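Local structure of terminal oxygenase component of carbazole (Janthinobacterium sp., 7BUG) at residues R68-G73 with W95-E100; D180-Y185 with I354-D359; M280-W285 with Q298-P303. The protein serves as the terminal oxygenase of carbazole 1,9a-dioxygenase, adding dioxygen at the angular C-9a and adjacent C-1 positions of carbazole with a Rieske [2Fe-2S] cluster and a mononuclear iron. One frame throughout, in Å; residues are numbered along the deposited sequence.

Interaction 1: residues R68-G73 with W95-E100; sequences RCLHRG and WTYRWE. With MG (magnesium ion), chain F; FES (Fe2/s2 (inorganic) cluster), chain D.
His-71 and Trp-95 form the dense end of this contact. The methylene of His-71 sits over the centre of the indole six-membered ring of Trp-95, its CB 3.5 Å from that centroid, in a CH-pi contact. With CG anti to the backbone N (chi1 178°), the imidazole then continues over the indole in an offset stack, its plane 14° from that of the five-membered ring. CG of Arg-72 covers the opposite face of the imidazole, so the ring is held between two side chains while His-71 ND1 binds FE2 of the cluster at 2.1 Å. Its other nitrogen, NE2, is hydrogen-bonded to Asp-359 of the second subunit.

Beside this stack, the hydroxyl of Tyr-97 reaches two neighbours: OH accepts a hydrogen bond from Leu-70 N at 3.1 Å and lies equally close to Cys-69 SG. Cys-69 SG, bound to FE1 at 2.4 Å, meets the phenol at its edge. Leu-70 touches both aromatic residues, with CB 3.8 Å from Trp-95 CZ3 and CD1 beside Tyr-97 CE1.

Beyond Tyr-97 the two segments no longer touch; Trp-99 turns its ring against strands 51-58 and 61-66, and Glu-100 is exposed. Glu-100 gives only its carbonyl O to a magnesium ion, at 2.1 Å, and five waters complete the octahedron; one of them donates to Glu-100 OE2 and another to Trp-99 O.

Cys-90 and His-93 supply the remaining protein ligands of the cluster. Two cysteines on one iron and two histidines on the other, carried by two loops, are the hallmark of the Rieske [2Fe-2S] domain.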
loop_
_atom_site.group_PDB
_atom_site.type_symbol
_atom_site.label_atom_id
_atom_site.label_comp_id
_atom_site.label_asym_id
_atom_site.label_seq_id
_atom_site.Cartn_x
_atom_site.Cartn_y
_atom_site.Cartn_z
ATOM N N ARG A 68 7.474 1.335 -23.440
ATOM C CA ARG A 68 8.501 0.674 -22.584
ATOM C C ARG A 68 9.720 0.505 -23.474
ATOM O O ARG A 68 9.689 -0.365 -24.386
ATOM C CB ARG A 68 8.058 -0.650 -21.997
ATOM C CG ARG A 68 9.076 -1.192 -21.000
ATOM C CD ARG A 68 8.687 -2.470 -20.277
ATOM N NE ARG A 68 8.568 -3.466 -21.299
ATOM C CZ ARG A 68 7.818 -4.564 -21.235
ATOM N NH1 ARG A 68 7.168 -4.876 -20.134
ATOM N NH2 ARG A 68 7.729 -5.342 -22.278
ATOM N N CYS A 69 10.737 1.342 -23.291
ATOM C CA CYS A 69 11.974 1.253 -24.081
ATOM C C CYS A 69 12.587 -0.162 -23.963
ATOM O O CYS A 69 12.637 -0.715 -22.862
ATOM C CB CYS A 69 12.949 2.336 -23.672
ATOM S SG CYS A 69 14.364 2.427 -24.794
ATOM N N LEU A 70 13.108 -0.697 -25.061
ATOM C CA LEU A 70 13.817 -2.011 -25.067
ATOM C C LEU A 70 15.082 -1.987 -24.219
ATOM O O LEU A 70 15.551 -3.041 -23.793
ATOM C CB LEU A 70 14.194 -2.353 -26.503
ATOM C CG LEU A 70 13.045 -2.646 -27.436
ATOM C CD1 LEU A 70 13.579 -3.027 -28.824
ATOM C CD2 LEU A 70 12.077 -3.678 -26.903
ATOM N N HIS A 71 15.698 -0.829 -24.040
ATOM C CA HIS A 71 17.037 -0.707 -23.434
ATOM C C HIS A 71 16.934 -0.879 -21.899
ATOM O O HIS A 71 17.295 -1.938 -21.368
ATOM C CB HIS A 71 17.632 0.634 -23.898
ATOM C CG HIS A 71 18.955 0.913 -23.337
ATOM N ND1 HIS A 71 19.309 2.202 -22.985
ATOM C CD2 HIS A 71 19.993 0.098 -23.061
ATOM C CE1 HIS A 71 20.551 2.187 -22.527
ATOM N NE2 HIS A 71 21.009 0.861 -22.587
ATOM N N ARG A 72 16.470 0.160 -21.195
ATOM C CA ARG A 72 16.385 0.139 -19.706
ATOM C C ARG A 72 14.929 0.166 -19.239
ATOM O O ARG A 72 14.674 0.357 -18.032
ATOM C CB ARG A 72 17.230 1.257 -19.084
ATOM C CG ARG A 72 18.693 1.246 -19.510
ATOM C CD ARG A 72 19.501 -0.010 -19.231
ATOM N NE ARG A 72 19.438 -0.363 -17.815
ATOM C CZ ARG A 72 20.195 0.132 -16.854
ATOM N NH1 ARG A 72 21.182 0.951 -17.150
ATOM N NH2 ARG A 72 19.986 -0.266 -15.621
ATOM N N GLY A 73 13.958 -0.002 -20.121
ATOM C CA GLY A 73 12.555 -0.224 -19.740
ATOM C C GLY A 73 11.838 0.977 -19.181
ATOM O O GLY A 73 10.837 0.808 -18.482
ATOM N N TRP A 95 17.556 5.768 -28.177
ATOM C CA TRP A 95 17.070 4.686 -29.057
ATOM C C TRP A 95 15.829 5.180 -29.779
ATOM O O TRP A 95 14.874 5.689 -29.192
ATOM C CB TRP A 95 16.789 3.390 -28.304
ATOM C CG TRP A 95 17.987 2.712 -27.751
ATOM C CD1 TRP A 95 19.145 3.256 -27.275
ATOM C CD2 TRP A 95 18.096 1.298 -27.577
ATOM N NE1 TRP A 95 19.987 2.263 -26.842
ATOM C CE2 TRP A 95 19.358 1.061 -26.995
ATOM C CE3 TRP A 95 17.223 0.234 -27.812
ATOM C CZ2 TRP A 95 19.764 -0.228 -26.645
ATOM C CZ3 TRP A 95 17.660 -1.047 -27.507
ATOM C CH2 TRP A 95 18.913 -1.255 -26.936
ATOM N N THR A 96 15.816 5.080 -31.113
ATOM C CA THR A 96 14.776 5.660 -31.964
ATOM C C THR A 96 14.026 4.554 -32.706
ATOM O O THR A 96 14.673 3.706 -33.380
ATOM C CB THR A 96 15.428 6.638 -32.940
ATOM O OG1 THR A 96 16.034 7.665 -32.144
ATOM C CG2 THR A 96 14.415 7.243 -33.888
ATOM N N TYR A 97 12.699 4.605 -32.625
ATOM C CA TYR A 97 11.795 3.561 -33.141
ATOM C C TYR A 97 10.866 4.142 -34.205
ATOM O O TYR A 97 10.380 5.259 -34.096
ATOM C CB TYR A 97 10.976 2.979 -32.000
ATOM C CG TYR A 97 11.817 2.489 -30.843
ATOM C CD1 TYR A 97 12.277 1.181 -30.822
ATOM C CD2 TYR A 97 12.030 3.278 -29.728
ATOM C CE1 TYR A 97 12.979 0.682 -29.747
ATOM C CE2 TYR A 97 12.754 2.804 -28.649
ATOM C CZ TYR A 97 13.218 1.496 -28.653
ATOM O OH TYR A 97 13.850 1.052 -27.515
ATOM N N ARG A 98 10.616 3.350 -35.237
ATOM C CA ARG A 98 9.554 3.688 -36.210
ATOM C C ARG A 98 8.185 3.378 -35.621
ATOM O O ARG A 98 7.980 2.259 -35.175
ATOM C CB ARG A 98 9.793 2.925 -37.506
ATOM C CG ARG A 98 11.108 3.301 -38.169
ATOM C CD ARG A 98 11.012 2.879 -39.626
ATOM N NE ARG A 98 11.072 1.457 -39.738
ATOM C CZ ARG A 98 12.084 0.756 -40.257
ATOM N NH1 ARG A 98 13.183 1.365 -40.693
ATOM N NH2 ARG A 98 11.991 -0.560 -40.344
ATOM N N TRP A 99 7.241 4.306 -35.697
ATOM C CA TRP A 99 5.848 4.038 -35.314
ATOM C C TRP A 99 5.292 2.894 -36.156
ATOM O O TRP A 99 4.459 2.151 -35.657
ATOM C CB TRP A 99 5.012 5.301 -35.454
ATOM C CG TRP A 99 5.307 6.349 -34.439
ATOM C CD1 TRP A 99 6.115 7.452 -34.549
ATOM C CD2 TRP A 99 4.758 6.378 -33.098
ATOM N NE1 TRP A 99 6.093 8.165 -33.384
ATOM C CE2 TRP A 99 5.243 7.546 -32.490
ATOM C CE3 TRP A 99 3.867 5.572 -32.387
ATOM C CZ2 TRP A 99 4.954 7.886 -31.165
ATOM C CZ3 TRP A 99 3.540 5.935 -31.089
ATOM C CH2 TRP A 99 4.011 7.112 -30.518
ATOM N N GLU A 100 5.623 2.817 -37.453
ATOM C CA GLU A 100 4.865 1.911 -38.353
ATOM C C GLU A 100 5.163 0.446 -38.034
ATOM O O GLU A 100 4.236 -0.379 -38.184
ATOM C CB GLU A 100 5.231 2.224 -39.815
ATOM C CG GLU A 100 4.328 1.509 -40.785
ATOM C CD GLU A 100 4.798 0.111 -41.099
ATOM O OE1 GLU A 100 6.052 -0.100 -41.106
ATOM O OE2 GLU A 100 3.923 -0.751 -41.362
HETATM MG MG MG F . 2.373 -1.145 -37.620
HETATM FE FE1 FES D . 15.486 4.230 -23.746
HETATM FE FE2 FES D . 18.036 3.860 -22.920
HETATM S S1 FES D . 17.331 4.630 -24.901
HETATM S S2 FES D . 16.167 3.502 -21.733
HETATM O O HOH W 1 2.647 0.059 -35.828
HETATM O O HOH W 2 2.456 -2.127 -39.517
HETATM O O HOH W 3 1.278 0.405 -38.416
HETATM O O HOH W 4 0.663 -1.972 -36.806
HETATM O O HOH W 5 3.516 -2.734 -36.798
#

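Interaction 2: residues D180-Y185 with I354-D359; sequences DPSHIY and ILFESD. With FE2 (Fe (II) ion), chain E.
Ser-182 and Ser-358 meet through their hydroxyls, OG to OG at 2.7 Å, in a hydrogen bond that joins the two loops directly. In addition to this bond Ser-358 OG, placed between its own backbone N and carbonyl carbon (chi1 58°), gives a hydrogen bond to a water at 2.6 Å. Around this link, Pro-181 sets CG and CD against Ser-358 O, CD at 3.4 Å, and the Phe-356 ring brings CZ to within 3.8 Å of Ser-182 OG.

The same water donates to Asp-180 OD1 and to Asp-359 OD1, and a second water bridges Asp-180 OD2 and Asp-359 OD1. Asp-180 OD1 and Asp-359 OD1, 4.4 Å apart, are thereby linked through water, which probably eases the repulsion between them.

Each aspartate also organises its own loop. Asp-359 OD2 accepts from Phe-356 N at 2.9 Å, while the carbonyl O of Asp-180 takes a nearly straight bond, 177° at the hydrogen, from His-183 ND1. That bond lies in the imidazole plane and on a carbonyl lone pair, and it helps to set the rotation of the ring, whose His-183 NE2 binds the ferrous iron at 2.0 Å. His-187 and Asp-333 are the other protein ligands.

Asp-180 and Asp-359 are hydrogen-bonded to His-93 and His-71 of the third subunit, so the contact lies at the subunit interface, between the Rieske centre of that subunit and the mononuclear iron of this one. Within the chain, Asp-180 follows helix 171-179 and Asp-359 precedes helix 360-372, whose Ala-361 and Ile-362 touch Pro-181 and Asp-180, while helix 231-234 packs Ile-231 against Pro-181 and Ser-358.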
loop_
_atom_site.group_PDB
_atom_site.type_symbol
_atom_site.label_atom_id
_atom_site.label_comp_id
_atom_site.label_asym_id
_atom_site.label_seq_id
_atom_site.Cartn_x
_atom_site.Cartn_y
_atom_site.Cartn_z
ATOM N N ASP A 180 -26.642 -7.794 -15.629
ATOM C CA ASP A 180 -27.401 -8.431 -14.526
ATOM C C ASP A 180 -28.881 -8.032 -14.601
ATOM O O ASP A 180 -29.197 -6.838 -14.520
ATOM C CB ASP A 180 -26.733 -7.901 -13.269
ATOM C CG ASP A 180 -27.304 -8.412 -11.985
ATOM O OD1 ASP A 180 -28.519 -8.786 -11.979
ATOM O OD2 ASP A 180 -26.535 -8.362 -11.005
ATOM N N PRO A 181 -29.827 -8.954 -14.864
ATOM C CA PRO A 181 -31.202 -8.518 -15.064
ATOM C C PRO A 181 -31.846 -7.883 -13.815
ATOM O O PRO A 181 -32.696 -6.999 -13.923
ATOM C CB PRO A 181 -31.951 -9.804 -15.491
ATOM C CG PRO A 181 -30.853 -10.804 -15.855
ATOM C CD PRO A 181 -29.629 -10.401 -15.048
ATOM N N SER A 182 -31.467 -8.330 -12.621
ATOM C CA SER A 182 -32.132 -7.849 -11.367
ATOM C C SER A 182 -31.486 -6.592 -10.769
ATOM O O SER A 182 -32.099 -5.957 -9.873
ATOM C CB SER A 182 -32.190 -8.935 -10.383
ATOM O OG SER A 182 -33.093 -9.916 -10.851
ATOM N N HIS A 183 -30.324 -6.145 -11.261
ATOM C CA HIS A 183 -29.600 -4.997 -10.695
ATOM C C HIS A 183 -30.406 -3.730 -10.922
ATOM O O HIS A 183 -30.083 -2.729 -10.304
ATOM C CB HIS A 183 -28.158 -4.868 -11.264
ATOM C CG HIS A 183 -28.035 -3.940 -12.410
ATOM N ND1 HIS A 183 -28.333 -4.326 -13.686
ATOM C CD2 HIS A 183 -27.735 -2.629 -12.473
ATOM C CE1 HIS A 183 -28.181 -3.306 -14.493
ATOM N NE2 HIS A 183 -27.799 -2.227 -13.788
ATOM N N ILE A 184 -31.385 -3.719 -11.846
ATOM C CA ILE A 184 -32.137 -2.488 -12.194
ATOM C C ILE A 184 -32.905 -1.925 -10.985
ATOM O O ILE A 184 -33.223 -0.746 -11.034
ATOM C CB ILE A 184 -33.108 -2.766 -13.344
ATOM C CG1 ILE A 184 -34.103 -3.870 -13.003
ATOM C CG2 ILE A 184 -32.297 -3.048 -14.608
ATOM C CD1 ILE A 184 -35.241 -3.979 -13.993
ATOM N N TYR A 185 -33.005 -2.697 -9.926
ATOM C CA TYR A 185 -33.450 -2.207 -8.590
ATOM C C TYR A 185 -32.683 -0.944 -8.196
ATOM O O TYR A 185 -33.275 0.009 -7.661
ATOM C CB TYR A 185 -33.329 -3.332 -7.570
ATOM C CG TYR A 185 -33.866 -2.970 -6.214
ATOM C CD1 TYR A 185 -35.238 -2.934 -5.993
ATOM C CD2 TYR A 185 -33.013 -2.588 -5.191
ATOM C CE1 TYR A 185 -35.737 -2.540 -4.765
ATOM C CE2 TYR A 185 -33.500 -2.170 -3.967
ATOM C CZ TYR A 185 -34.867 -2.157 -3.757
ATOM O OH TYR A 185 -35.382 -1.755 -2.545
ATOM N N ILE A 354 -23.603 -16.436 -3.498
ATOM C CA ILE A 354 -24.837 -17.278 -3.617
ATOM C C ILE A 354 -25.725 -16.674 -4.683
ATOM O O ILE A 354 -26.336 -15.632 -4.494
ATOM C CB ILE A 354 -25.512 -17.480 -2.261
ATOM C CG1 ILE A 354 -24.538 -18.129 -1.279
ATOM C CG2 ILE A 354 -26.787 -18.315 -2.465
ATOM C CD1 ILE A 354 -25.048 -18.117 0.164
ATOM N N LEU A 355 -25.742 -17.327 -5.839
ATOM C CA LEU A 355 -26.479 -16.800 -6.986
ATOM C C LEU A 355 -27.973 -17.186 -6.887
ATOM O O LEU A 355 -28.328 -18.113 -6.160
ATOM C CB LEU A 355 -25.859 -17.347 -8.271
ATOM C CG LEU A 355 -24.403 -16.958 -8.540
ATOM C CD1 LEU A 355 -24.039 -17.353 -9.961
ATOM C CD2 LEU A 355 -24.163 -15.480 -8.343
ATOM N N PHE A 356 -28.820 -16.436 -7.575
ATOM C CA PHE A 356 -30.259 -16.785 -7.686
ATOM C C PHE A 356 -30.699 -16.693 -9.145
ATOM O O PHE A 356 -29.838 -16.637 -10.043
ATOM C CB PHE A 356 -31.096 -15.941 -6.726
ATOM C CG PHE A 356 -31.412 -14.526 -7.092
ATOM C CD1 PHE A 356 -30.502 -13.676 -7.720
ATOM C CD2 PHE A 356 -32.644 -13.976 -6.771
ATOM C CE1 PHE A 356 -30.831 -12.357 -8.012
ATOM C CE2 PHE A 356 -32.956 -12.658 -7.047
ATOM C CZ PHE A 356 -32.065 -11.840 -7.686
ATOM N N GLU A 357 -32.008 -16.829 -9.375
ATOM C CA GLU A 357 -32.456 -17.291 -10.715
ATOM C C GLU A 357 -32.023 -16.328 -11.818
ATOM O O GLU A 357 -31.602 -16.836 -12.902
ATOM C CB GLU A 357 -33.974 -17.531 -10.701
ATOM C CG GLU A 357 -34.301 -18.763 -9.892
ATOM C CD GLU A 357 -34.556 -18.527 -8.400
ATOM O OE1 GLU A 357 -34.284 -17.396 -7.871
ATOM O OE2 GLU A 357 -35.070 -19.476 -7.776
ATOM N N SER A 358 -32.164 -15.015 -11.650
ATOM C CA SER A 358 -31.829 -14.054 -12.731
ATOM C C SER A 358 -30.321 -14.091 -13.034
ATOM O O SER A 358 -29.946 -13.635 -14.135
ATOM C CB SER A 358 -32.277 -12.700 -12.414
ATOM O OG SER A 358 -31.710 -12.251 -11.197
ATOM N N ASP A 359 -29.490 -14.676 -12.172
ATOM C CA ASP A 359 -28.043 -14.741 -12.448
ATOM C C ASP A 359 -27.775 -15.768 -13.561
ATOM O O ASP A 359 -26.587 -15.955 -13.926
ATOM C CB ASP A 359 -27.277 -15.071 -11.171
ATOM C CG ASP A 359 -27.349 -13.940 -10.163
ATOM O OD1 ASP A 359 -27.290 -12.769 -10.603
ATOM O OD2 ASP A 359 -27.416 -14.265 -8.931
HETATM FE FE FE2 E . -27.208 -0.438 -14.421
HETATM O O HOH W 6 -25.777 -10.799 -9.629
HETATM O O HOH W 7 -29.254 -11.316 -11.256
HETATM O O HOH W 8 -27.813 -0.427 -16.130
HETATM O O HOH W 9 -25.723 -1.519 -15.626
#

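Interaction 3: residues M280-W285 with Q298-P303; sequences MMQFEW and QTLGKP
Phe-283 and Thr-299 are a hydrogen-bonded antiparallel pair, and the threonine adds a side-chain bond to the backbone ones. Thr-299 OG1 lies between the backbone N and the carbonyl carbon (chi1 72°), from where it donates to Phe-283 O at 2.8 Å. Thr-299 N donates to the same oxygen, so one carbonyl is gripped twice by one residue. Thr-299 OG1 also lies at the edge of the Phe-283 ring and 3.3 Å from Phe-283 CB.

The phenyl lies beside Gly-301, with Phe-283 CE1 4.2 Å from Gly-301 CA, which the ring meets near its plane. Gly-301 in turn pairs with Met-281 through two backbone bonds, including Gly-301 N to Met-281 O at 2.8 Å.

On the other face of the sheet, Gln-282 has CG anti to its backbone N (chi1 -179°) and an extended chain that crosses Leu-300. Leu-300 CD2 packs against Gln-282 CB and comes 3.4 Å from Gln-282 OE1, while Leu-300 CB is 4.1 Å from Met-280 CE. Further along, Glu-284 and Gln-298 run side by side, pointing the same way. Gln-282 NE2 donates to Glu-284 OE1 at 2.9 Å, approaching from above the carboxylate plane, and has a second acceptor in Asn-330 OD1.

Tyr-296 and Tyr-286 also hydrogen-bond to the Glu-284 carboxylate, on OE1 and OE2, and Gln-298 NE2 reaches Leu-326 O. The side chain of this buried acid is about 6 Å from the ferrous iron, so the hydrogen bonds of Gln-282, Tyr-286 and Tyr-296 hold the position of its carboxylate beside the active-site metal.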
loop_
_atom_site.group_PDB
_atom_site.type_symbol
_atom_site.label_atom_id
_atom_site.label_comp_id
_atom_site.label_asym_id
_atom_site.label_seq_id
_atom_site.Cartn_x
_atom_site.Cartn_y
_atom_site.Cartn_z
ATOM N N MET A 280 -33.009 5.189 -29.844
ATOM C CA MET A 280 -31.532 5.075 -29.761
ATOM C C MET A 280 -31.134 3.787 -29.040
ATOM O O MET A 280 -31.991 3.087 -28.509
ATOM C CB MET A 280 -30.935 6.340 -29.141
ATOM C CG MET A 280 -31.245 6.591 -27.727
ATOM S SD MET A 280 -31.024 8.403 -27.327
ATOM C CE MET A 280 -29.503 8.857 -28.101
ATOM N N MET A 281 -29.843 3.456 -29.065
ATOM C CA MET A 281 -29.373 2.269 -28.340
ATOM C C MET A 281 -28.080 2.583 -27.597
ATOM O O MET A 281 -27.449 3.578 -27.885
ATOM C CB MET A 281 -29.191 1.060 -29.257
ATOM C CG MET A 281 -28.419 1.302 -30.477
ATOM S SD MET A 281 -28.663 -0.104 -31.660
ATOM C CE MET A 281 -30.213 0.334 -32.450
ATOM N N GLN A 282 -27.808 1.792 -26.567
ATOM C CA GLN A 282 -26.604 2.027 -25.757
ATOM C C GLN A 282 -25.615 0.882 -25.981
ATOM O O GLN A 282 -26.013 -0.271 -25.882
ATOM C CB GLN A 282 -27.004 2.238 -24.302
ATOM C CG GLN A 282 -25.832 2.517 -23.389
ATOM C CD GLN A 282 -26.170 3.266 -22.113
ATOM O OE1 GLN A 282 -27.219 3.908 -22.028
ATOM N NE2 GLN A 282 -25.290 3.192 -21.111
ATOM N N PHE A 283 -24.367 1.223 -26.251
ATOM C CA PHE A 283 -23.287 0.213 -26.311
ATOM C C PHE A 283 -22.221 0.649 -25.314
ATOM O O PHE A 283 -21.729 1.783 -25.391
ATOM C CB PHE A 283 -22.686 0.118 -27.712
ATOM C CG PHE A 283 -23.612 0.065 -28.908
ATOM C CD1 PHE A 283 -24.030 1.236 -29.541
ATOM C CD2 PHE A 283 -24.025 -1.150 -29.444
ATOM C CE1 PHE A 283 -24.822 1.181 -30.685
ATOM C CE2 PHE A 283 -24.798 -1.192 -30.598
ATOM C CZ PHE A 283 -25.163 -0.029 -31.230
ATOM N N GLU A 284 -21.869 -0.212 -24.363
ATOM C CA GLU A 284 -20.877 0.206 -23.373
ATOM C C GLU A 284 -19.876 -0.939 -23.160
ATOM O O GLU A 284 -20.242 -2.108 -22.980
ATOM C CB GLU A 284 -21.537 0.719 -22.083
ATOM C CG GLU A 284 -22.378 -0.287 -21.390
ATOM C CD GLU A 284 -22.946 0.261 -20.066
ATOM O OE1 GLU A 284 -23.250 1.484 -20.057
ATOM O OE2 GLU A 284 -22.985 -0.471 -19.086
ATOM N N TRP A 285 -18.614 -0.545 -23.136
ATOM C CA TRP A 285 -17.489 -1.462 -22.895
ATOM C C TRP A 285 -16.998 -1.284 -21.458
ATOM O O TRP A 285 -17.006 -0.130 -20.947
ATOM C CB TRP A 285 -16.342 -1.178 -23.847
ATOM C CG TRP A 285 -16.490 -1.668 -25.258
ATOM C CD1 TRP A 285 -15.802 -2.725 -25.756
ATOM C CD2 TRP A 285 -17.261 -1.136 -26.357
ATOM N NE1 TRP A 285 -16.049 -2.884 -27.093
ATOM C CE2 TRP A 285 -16.956 -1.935 -27.485
ATOM C CE3 TRP A 285 -18.155 -0.069 -26.508
ATOM C CZ2 TRP A 285 -17.528 -1.701 -28.734
ATOM C CZ3 TRP A 285 -18.696 0.169 -27.765
ATOM C CH2 TRP A 285 -18.383 -0.652 -28.844
ATOM N N GLN A 298 -18.618 4.419 -22.671
ATOM C CA GLN A 298 -20.079 4.426 -22.845
ATOM C C GLN A 298 -20.383 5.096 -24.201
ATOM O O GLN A 298 -19.750 6.168 -24.479
ATOM C CB GLN A 298 -20.736 5.319 -21.789
ATOM C CG GLN A 298 -20.804 4.771 -20.389
ATOM C CD GLN A 298 -21.306 5.885 -19.474
ATOM O OE1 GLN A 298 -20.714 6.959 -19.411
ATOM N NE2 GLN A 298 -22.447 5.648 -18.854
ATOM N N THR A 299 -21.257 4.509 -25.012
ATOM C CA THR A 299 -21.698 5.113 -26.288
ATOM C C THR A 299 -23.211 4.989 -26.425
ATOM O O THR A 299 -23.793 4.058 -25.897
ATOM C CB THR A 299 -21.035 4.498 -27.533
ATOM O OG1 THR A 299 -21.561 3.195 -27.751
ATOM C CG2 THR A 299 -19.519 4.437 -27.429
ATOM N N LEU A 300 -23.814 6.003 -27.056
ATOM C CA LEU A 300 -25.212 5.937 -27.504
ATOM C C LEU A 300 -25.190 6.067 -29.021
ATOM O O LEU A 300 -24.454 6.932 -29.556
ATOM C CB LEU A 300 -26.041 7.077 -26.900
ATOM C CG LEU A 300 -26.129 7.077 -25.372
ATOM C CD1 LEU A 300 -26.964 8.282 -24.911
ATOM C CD2 LEU A 300 -26.748 5.798 -24.872
ATOM N N GLY A 301 -25.954 5.214 -29.649
ATOM C CA GLY A 301 -26.078 5.212 -31.107
ATOM C C GLY A 301 -27.467 5.594 -31.549
ATOM O O GLY A 301 -28.427 5.101 -30.943
ATOM N N LYS A 302 -27.552 6.374 -32.628
ATOM C CA LYS A 302 -28.857 6.657 -33.264
ATOM C C LYS A 302 -28.636 6.692 -34.763
ATOM O O LYS A 302 -27.724 7.377 -35.218
ATOM C CB LYS A 302 -29.349 8.026 -32.800
ATOM C CG LYS A 302 -30.733 8.391 -33.304
ATOM C CD LYS A 302 -31.188 9.724 -32.751
ATOM C CE LYS A 302 -32.653 10.003 -32.977
ATOM N NZ LYS A 302 -33.070 9.507 -34.300
ATOM N N PRO A 303 -29.423 5.943 -35.559
ATOM C CA PRO A 303 -29.387 6.139 -37.008
ATOM C C PRO A 303 -29.690 7.595 -37.358
ATOM O O PRO A 303 -30.684 8.176 -36.897
ATOM C CB PRO A 303 -30.462 5.196 -37.524
ATOM C CG PRO A 303 -30.618 4.150 -36.421
ATOM C CD PRO A 303 -30.400 4.922 -35.138
#

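Overall arrangement
From the N terminus, interaction 1 comes first: it closes a loop of 21 residues between 68-73 and 95-100, inside the Rieske domain, before either of the others opens. Interaction 2 then spans 168 residues, bringing the loop after helix 171-179 against the one before helix 360-372. Interaction 3 is nested within that span as the hairpin of strands 281-288 and 293-303, in the large antiparallel sheet of the catalytic domain. Interactions 2 and 3 approach to about 7 Å between nearest atoms, near the mononuclear iron. Interaction 1 lies about 47 Å from interaction 2, centre to centre; in the trimer, however, their counterparts from different subunits meet.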